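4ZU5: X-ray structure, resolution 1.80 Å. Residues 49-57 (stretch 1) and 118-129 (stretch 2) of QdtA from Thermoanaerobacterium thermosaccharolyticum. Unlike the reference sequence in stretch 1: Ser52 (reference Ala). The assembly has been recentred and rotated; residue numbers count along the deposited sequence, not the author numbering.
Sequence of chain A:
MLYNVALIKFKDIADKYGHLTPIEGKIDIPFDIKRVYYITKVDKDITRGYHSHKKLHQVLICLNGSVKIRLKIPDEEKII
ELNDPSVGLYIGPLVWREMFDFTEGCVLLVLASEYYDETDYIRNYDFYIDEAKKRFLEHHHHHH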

# COMPACT_ATOMS: atom_id res chain seq x y z
N GLY A 49 12.94 12.23 3.37
CA GLY A 49 13.48 11.78 2.08
C GLY A 49 14.96 12.09 1.96
O GLY A 49 15.77 11.50 2.65
N TYR A 50 15.33 13.02 1.08
CA TYR A 50 16.71 13.40 0.84
C TYR A 50 17.49 12.19 0.35
O TYR A 50 18.50 11.82 0.95
CB TYR A 50 17.39 13.97 2.10
CG TYR A 50 16.75 15.23 2.65
CD1 TYR A 50 17.00 16.49 2.10
CD2 TYR A 50 15.89 15.16 3.74
CE1 TYR A 50 16.43 17.64 2.64
CE2 TYR A 50 15.34 16.29 4.29
CZ TYR A 50 15.60 17.52 3.73
OH TYR A 50 14.94 18.59 4.24
N HIS A 51 17.07 11.62 -0.78
CA HIS A 51 17.81 10.49 -1.35
C HIS A 51 17.42 10.24 -2.79
O HIS A 51 16.50 10.87 -3.32
CB HIS A 51 17.63 9.23 -0.48
CG HIS A 51 16.27 8.62 -0.57
ND1 HIS A 51 15.23 8.97 0.27
CD2 HIS A 51 15.75 7.72 -1.45
CE1 HIS A 51 14.14 8.31 -0.08
NE2 HIS A 51 14.42 7.56 -1.13
N SER A 52 18.23 9.43 -3.44
CA SER A 52 17.96 8.91 -4.75
C SER A 52 18.37 7.43 -4.85
O SER A 52 18.81 6.81 -3.86
CB SER A 52 18.69 9.74 -5.79
OG SER A 52 18.32 9.35 -7.12
N HIS A 53 18.23 6.86 -6.04
CA HIS A 53 18.70 5.50 -6.31
C HIS A 53 19.24 5.36 -7.68
O HIS A 53 18.81 6.09 -8.57
CB HIS A 53 17.52 4.55 -6.27
CG HIS A 53 16.80 4.58 -4.98
ND1 HIS A 53 17.17 3.80 -3.91
CD2 HIS A 53 15.78 5.36 -4.55
CE1 HIS A 53 16.35 4.03 -2.90
NE2 HIS A 53 15.50 4.98 -3.25
N LYS A 54 20.08 4.36 -7.89
CA LYS A 54 20.56 4.06 -9.25
C LYS A 54 19.70 3.04 -10.00
O LYS A 54 19.61 3.06 -11.22
CB LYS A 54 22.00 3.55 -9.25
CG LYS A 54 23.05 4.39 -8.52
CD LYS A 54 23.29 3.96 -7.05
CE LYS A 54 24.45 2.99 -6.82
NZ LYS A 54 25.76 3.71 -6.80
N LYS A 55 19.10 2.08 -9.30
CA LYS A 55 18.48 0.95 -10.01
C LYS A 55 16.98 0.73 -9.67
O LYS A 55 16.28 -0.01 -10.32
CB LYS A 55 19.26 -0.33 -9.67
CG LYS A 55 20.58 -0.40 -10.45
CD LYS A 55 21.69 -1.20 -9.78
CE LYS A 55 21.16 -2.27 -8.84
NZ LYS A 55 22.22 -3.27 -8.50
N LEU A 56 16.53 1.32 -8.59
CA LEU A 56 15.21 1.13 -8.06
C LEU A 56 14.16 1.96 -8.83
O LEU A 56 14.39 3.10 -9.18
CB LEU A 56 15.23 1.56 -6.60
CG LEU A 56 13.95 1.33 -5.81
CD1 LEU A 56 13.66 -0.17 -5.73
CD2 LEU A 56 13.99 1.91 -4.41
N HIS A 57 12.95 1.39 -8.98
CA HIS A 57 11.83 2.09 -9.59
C HIS A 57 10.78 2.03 -8.49
O HIS A 57 10.71 1.04 -7.76
CB HIS A 57 11.37 1.40 -10.89
CG HIS A 57 12.39 1.42 -11.98
ND1 HIS A 57 12.34 2.28 -13.06
CD2 HIS A 57 13.47 0.64 -12.20
CE1 HIS A 57 13.40 2.10 -13.83
NE2 HIS A 57 14.11 1.11 -13.31
N GLU A 118 20.83 -1.15 0.75
CA GLU A 118 21.51 0.07 1.18
C GLU A 118 22.48 0.56 0.13
O GLU A 118 22.54 1.76 -0.12
CB GLU A 118 22.21 -0.09 2.54
CG GLU A 118 22.81 1.21 3.09
CD GLU A 118 21.84 2.40 3.14
OE1 GLU A 118 20.62 2.19 3.36
OE2 GLU A 118 22.27 3.57 2.97
N THR A 119 23.18 -0.33 -0.56
CA THR A 119 24.08 0.11 -1.62
C THR A 119 23.44 0.84 -2.79
O THR A 119 24.15 1.29 -3.68
CB THR A 119 24.93 -1.04 -2.21
OG1 THR A 119 24.22 -1.77 -3.22
CG2 THR A 119 25.45 -1.99 -1.12
N ASP A 120 22.11 0.89 -2.88
CA ASP A 120 21.50 1.59 -4.00
C ASP A 120 20.80 2.82 -3.47
O ASP A 120 20.12 3.49 -4.22
CB ASP A 120 20.50 0.67 -4.74
CG ASP A 120 19.91 1.31 -5.98
OD1 ASP A 120 20.68 1.90 -6.77
OD2 ASP A 120 18.67 1.30 -6.12
N TYR A 121 20.93 3.06 -2.18
CA TYR A 121 20.29 4.20 -1.55
C TYR A 121 21.34 5.28 -1.58
O TYR A 121 22.27 5.20 -0.81
CB TYR A 121 19.96 3.90 -0.08
CG TYR A 121 18.51 4.02 0.30
CD1 TYR A 121 17.66 2.91 0.16
CD2 TYR A 121 17.99 5.20 0.82
CE1 TYR A 121 16.32 2.98 0.50
CE2 TYR A 121 16.65 5.28 1.19
CZ TYR A 121 15.81 4.17 1.03
OH TYR A 121 14.46 4.19 1.40
N ILE A 122 21.27 6.22 -2.52
CA ILE A 122 22.21 7.33 -2.57
C ILE A 122 21.77 8.40 -1.59
O ILE A 122 20.74 9.06 -1.78
CB ILE A 122 22.27 7.99 -3.94
CG1 ILE A 122 22.68 6.98 -5.02
CG2 ILE A 122 23.27 9.13 -3.89
CD1 ILE A 122 22.57 7.56 -6.42
N ARG A 123 22.54 8.59 -0.53
CA ARG A 123 22.21 9.60 0.48
C ARG A 123 23.14 10.83 0.42
O ARG A 123 22.84 11.85 0.97
CB ARG A 123 22.27 8.99 1.87
CG ARG A 123 21.04 8.18 2.18
CD ARG A 123 21.26 7.17 3.30
NE ARG A 123 20.13 6.24 3.39
CZ ARG A 123 18.88 6.62 3.64
NH1 ARG A 123 18.57 7.89 3.88
NH2 ARG A 123 17.92 5.71 3.67
N ASN A 124 24.26 10.70 -0.25
CA ASN A 124 25.18 11.82 -0.37
C ASN A 124 24.80 12.69 -1.53
O ASN A 124 24.88 12.29 -2.68
CB ASN A 124 26.61 11.32 -0.54
CG ASN A 124 27.61 12.45 -0.48
OD1 ASN A 124 27.68 13.27 -1.38
ND2 ASN A 124 28.36 12.51 0.60
N TYR A 125 24.42 13.91 -1.23
CA TYR A 125 23.96 14.80 -2.26
C TYR A 125 25.02 15.09 -3.29
O TYR A 125 24.71 15.16 -4.48
CB TYR A 125 23.40 16.07 -1.65
CG TYR A 125 22.79 16.99 -2.67
CD1 TYR A 125 21.56 16.70 -3.24
CD2 TYR A 125 23.47 18.11 -3.12
CE1 TYR A 125 21.00 17.53 -4.21
CE2 TYR A 125 22.90 18.97 -4.04
CZ TYR A 125 21.69 18.68 -4.61
OH TYR A 125 21.17 19.48 -5.60
N ASP A 126 26.29 15.20 -2.89
CA ASP A 126 27.35 15.50 -3.88
C ASP A 126 27.60 14.33 -4.82
O ASP A 126 27.84 14.51 -6.00
CB ASP A 126 28.67 15.90 -3.22
CG ASP A 126 28.58 17.21 -2.46
OD1 ASP A 126 27.89 18.15 -2.89
OD2 ASP A 126 29.20 17.29 -1.39
N PHE A 127 27.52 13.13 -4.29
CA PHE A 127 27.65 11.93 -5.10
C PHE A 127 26.46 11.83 -6.04
O PHE A 127 26.62 11.51 -7.21
CB PHE A 127 27.75 10.68 -4.22
CG PHE A 127 27.96 9.40 -5.02
CD1 PHE A 127 29.10 9.24 -5.80
CD2 PHE A 127 26.99 8.39 -5.04
CE1 PHE A 127 29.28 8.10 -6.58
CE2 PHE A 127 27.18 7.24 -5.79
CZ PHE A 127 28.33 7.08 -6.55
N TYR A 128 25.25 12.07 -5.52
CA TYR A 128 24.08 12.06 -6.35
C TYR A 128 24.34 12.94 -7.56
O TYR A 128 24.25 12.52 -8.70
CB TYR A 128 22.82 12.55 -5.63
CG TYR A 128 21.74 12.87 -6.60
CD1 TYR A 128 21.09 11.85 -7.29
CD2 TYR A 128 21.46 14.16 -6.96
CE1 TYR A 128 20.21 12.13 -8.30
CE2 TYR A 128 20.56 14.45 -7.96
CZ TYR A 128 19.91 13.42 -8.62
OH TYR A 128 19.05 13.76 -9.64
N ILE A 129 24.66 14.20 -7.30
CA ILE A 129 24.83 15.18 -8.36
C ILE A 129 25.87 14.77 -9.38
O ILE A 129 25.67 14.97 -10.56
CB ILE A 129 25.21 16.58 -7.80
CG1 ILE A 129 24.04 17.15 -6.98
CG2 ILE A 129 25.55 17.56 -8.91
CD1 ILE A 129 22.83 17.53 -7.80
O HOH W 1 20.58 12.54 2.42

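The two stretches, at least 64 residues apart in sequence wherever they touch, run antiparallel and meet at a short pairing centred on Ser52 and Ile122, whose CA atoms lie 5.0 Å apart. Two backbone hydrogen bonds close this pair: Ser52 N to Ile122 O, 3.0 Å and nearly straight, and Ile122 N to Ser52 O, 2.9 Å. Beyond it, where direct pairing stops, one water donates to both Tyr50 O (2.6 Å) and Arg123 O (2.8 Å), linking two carbonyls that cannot bond each other. At the other end, Asp120 takes over from the strand. Its chi1 is t, and its carboxylate reaches the backbone of the turn after His53: OD1 accepts from Lys54 N at 2.8 Å and Lys55 N at 3.0 Å, while OD2 receives a weak bond from Leu56 N at 3.3 Å. A short acidic side chain suits this buried site, because its two oxygens can serve several consecutive backbone amides at once. The backbone is used too: His53 ND1 donates to Asp120 O at 3.0 Å, which places the proton on ND1. That imidazole, chi1 m, directs its edge at the face of the Tyr121 ring, His53 CE1 lying 3.5 Å from Tyr121 CD1. His51 also packs against Tyr121, obliquely, with His51 CD2 3.7 Å from Tyr121 CE2, so the tyrosine contacts both histidines. Ser52 and Ile122 share the other face of the sheet. Ser52, which differs from the reference alanine, places its CB 3.5 Å from Tyr128 CD1; its hydroxyl is bonded elsewhere in the structure. Ile122 fills the neighbouring space, its CG1 3.7 Å from Lys54 CD, so the aliphatic part of the lysine covers it. Together the stretches bury 631 Å², counting both sides.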